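Long-range contact in putative ATPase, AAA family (Prochlorococcus marinus subsp. pastoris str. CCMP1986, PDB 3CTD), which is probably a DNA-dependent ATPase of the RarA/MGS1/WRNIP1 subfamily that acts in cellular responses to stalled DNA replication: residues D87-V92 with S117-I122. The protein carries 1 engineered substitution. Sequence-based numbering, arbitrary orientation.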
loop_
_atom_site.group_PDB
_atom_site.type_symbol
_atom_site.label_atom_id
_atom_site.label_comp_id
_atom_site.label_asym_id
_atom_site.label_seq_id
_atom_site.Cartn_x
_atom_site.Cartn_y
_atom_site.Cartn_z
ATOM N N ASP B 87 -4.003 -13.106 -2.110
ATOM C CA ASP B 87 -4.131 -11.649 -2.019
ATOM C C ASP B 87 -2.799 -11.064 -1.515
ATOM O O ASP B 87 -2.587 -10.898 -0.311
ATOM C CB ASP B 87 -5.306 -11.259 -1.106
ATOM C CG ASP B 87 -5.420 -9.733 -0.875
ATOM O OD1 ASP B 87 -4.794 -8.935 -1.600
ATOM O OD2 ASP B 87 -6.125 -9.316 0.071
ATOM N N PRO B 88 -1.899 -10.731 -2.444
ATOM C CA PRO B 88 -0.591 -10.298 -1.982
ATOM C C PRO B 88 -0.641 -8.917 -1.312
ATOM O O PRO B 88 0.355 -8.461 -0.803
ATOM C CB PRO B 88 0.242 -10.272 -3.259
ATOM C CG PRO B 88 -0.751 -10.111 -4.375
ATOM C CD PRO B 88 -2.070 -10.610 -3.914
ATOM N N ASN B 89 -1.794 -8.264 -1.290
ATOM C CA ASN B 89 -1.929 -7.010 -0.551
ATOM C C ASN B 89 -2.043 -7.253 0.973
ATOM O O ASN B 89 -1.777 -6.367 1.811
ATOM C CB ASN B 89 -3.137 -6.221 -1.104
ATOM C CG ASN B 89 -3.209 -4.791 -0.562
ATOM O OD1 ASN B 89 -2.300 -3.986 -0.766
ATOM N ND2 ASN B 89 -4.307 -4.471 0.123
ATOM N N ALA B 90 -2.423 -8.475 1.344
ATOM C CA ALA B 90 -2.608 -8.822 2.747
ATOM C C ALA B 90 -1.377 -8.465 3.567
ATOM O O ALA B 90 -1.516 -7.964 4.684
ATOM C CB ALA B 90 -2.972 -10.345 2.908
ATOM N N ILE B 91 -0.181 -8.747 3.035
ATOM C CA ILE B 91 1.037 -8.419 3.776
ATOM C C ILE B 91 1.173 -6.904 3.920
ATOM O O ILE B 91 1.639 -6.448 4.934
ATOM C CB ILE B 91 2.339 -9.089 3.211
ATOM C CG1 ILE B 91 3.519 -8.881 4.142
ATOM C CG2 ILE B 91 2.723 -8.546 1.846
ATOM C CD1 ILE B 91 3.534 -9.853 5.258
ATOM N N VAL B 92 0.730 -6.131 2.930
ATOM C CA VAL B 92 0.807 -4.680 3.047
ATOM C C VAL B 92 -0.139 -4.186 4.137
ATOM O O VAL B 92 0.223 -3.329 4.911
ATOM C CB VAL B 92 0.449 -3.979 1.704
ATOM C CG1 VAL B 92 0.456 -2.425 1.856
ATOM C CG2 VAL B 92 1.357 -4.476 0.540
ATOM N N SER B 117 -6.143 -9.155 12.144
ATOM C CA SER B 117 -6.633 -10.502 12.376
ATOM C C SER B 117 -7.862 -10.808 11.538
ATOM O O SER B 117 -7.879 -11.803 10.788
ATOM C CB SER B 117 -6.887 -10.714 13.871
ATOM O OG SER B 117 -5.659 -10.395 14.544
ATOM N N LEU B 118 -8.889 -9.981 11.665
ATOM C CA LEU B 118 -10.137 -10.179 10.896
ATOM C C LEU B 118 -9.897 -10.233 9.412
ATOM O O LEU B 118 -10.499 -11.021 8.694
ATOM C CB LEU B 118 -11.140 -9.063 11.213
ATOM C CG LEU B 118 -11.785 -9.212 12.602
ATOM C CD1 LEU B 118 -12.456 -7.901 12.971
ATOM C CD2 LEU B 118 -12.771 -10.425 12.670
ATOM N N TYR B 119 -8.975 -9.400 8.949
ATOM C CA TYR B 119 -8.687 -9.287 7.519
ATOM C C TYR B 119 -8.154 -10.607 6.927
ATOM O O TYR B 119 -8.559 -11.021 5.844
ATOM C CB TYR B 119 -7.664 -8.183 7.319
ATOM C CG TYR B 119 -7.297 -7.982 5.890
ATOM C CD1 TYR B 119 -7.838 -6.965 5.141
ATOM C CD2 TYR B 119 -6.390 -8.809 5.276
ATOM C CE1 TYR B 119 -7.467 -6.773 3.778
ATOM C CE2 TYR B 119 -6.017 -8.632 3.910
ATOM C CZ TYR B 119 -6.550 -7.614 3.176
ATOM O OH TYR B 119 -6.158 -7.456 1.843
ATOM N N LEU B 120 -7.197 -11.227 7.627
ATOM C CA LEU B 120 -6.667 -12.527 7.231
ATOM C C LEU B 120 -7.735 -13.613 7.351
ATOM O O LEU B 120 -7.873 -14.417 6.447
ATOM C CB LEU B 120 -5.427 -12.882 8.044
ATOM C CG LEU B 120 -4.259 -11.926 7.832
ATOM C CD1 LEU B 120 -3.004 -12.383 8.586
ATOM C CD2 LEU B 120 -3.989 -11.780 6.329
ATOM N N ALA B 121 -8.518 -13.624 8.436
ATOM C CA ALA B 121 -9.561 -14.640 8.599
ATOM C C ALA B 121 -10.534 -14.696 7.411
ATOM O O ALA B 121 -10.949 -15.772 6.997
ATOM C CB ALA B 121 -10.319 -14.392 9.866
ATOM N N ILE B 122 -10.912 -13.533 6.869
ATOM C CA ILE B 122 -11.860 -13.508 5.782
ATOM C C ILE B 122 -11.242 -13.432 4.392
ATOM O O ILE B 122 -11.985 -13.358 3.416
ATOM C CB ILE B 122 -12.934 -12.386 5.966
ATOM C CG1 ILE B 122 -12.348 -10.966 5.830
ATOM C CG2 ILE B 122 -13.580 -12.510 7.335
ATOM C CD1 ILE B 122 -13.394 -9.874 6.071
#
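Tyr119 and Asp87 both carry CG anti to the backbone N (chi1 180° and 175°), so that the ring is sent out from the last turn of helix 110-121 and the carboxylate is swung back over the turn that leads into helix 90-104. The two side chains cross at about a right angle, with carboxylate and ring planes 43° apart, and the phenol tip meets a single carboxylate oxygen: Tyr119 OH donates to Asp87 OD2 at 2.6 Å, a bond that is short but weak in its geometry. The other oxygen turns to the backbone two residues on. Asp87 OD1 accepts from Asn89 N at 3.1 Å, reached from above the carboxylate plane, a capping bond in the turn that leads into helix 90-104, while Ala90 N closes a type I turn on Asp87 O. One carboxylate thus serves this turn and a neighbouring helix, and its negative charge would be expected to hold the phenol protonated. An alanine in place of Asp87 would remove both acceptors and would probably leave the turn less firmly held and the tyrosine hydroxyl without this anchor.

Back along the ring from the hydroxyl the contact is apolar. Tyr119 CE2 lies 3.6 Å from Ala90 CB, and Leu120 reaches the same methyl with CD2, at 3.8 Å. That CD2 also sits at the edge of the Tyr119 ring, in its plane, so ring and leucine branch close side by side on the alanine methyl.

Ile83 of helix 68-83 touches both Ala90 and Leu120, while Trp191 of a second subunit stacks on the Tyr119 ring. An aspartate-capped turn leading into a helix, tied by a tyrosine to a neighbouring helix, forms part of the buried helical packing of the MgsA-type C-terminal domain at a subunit interface.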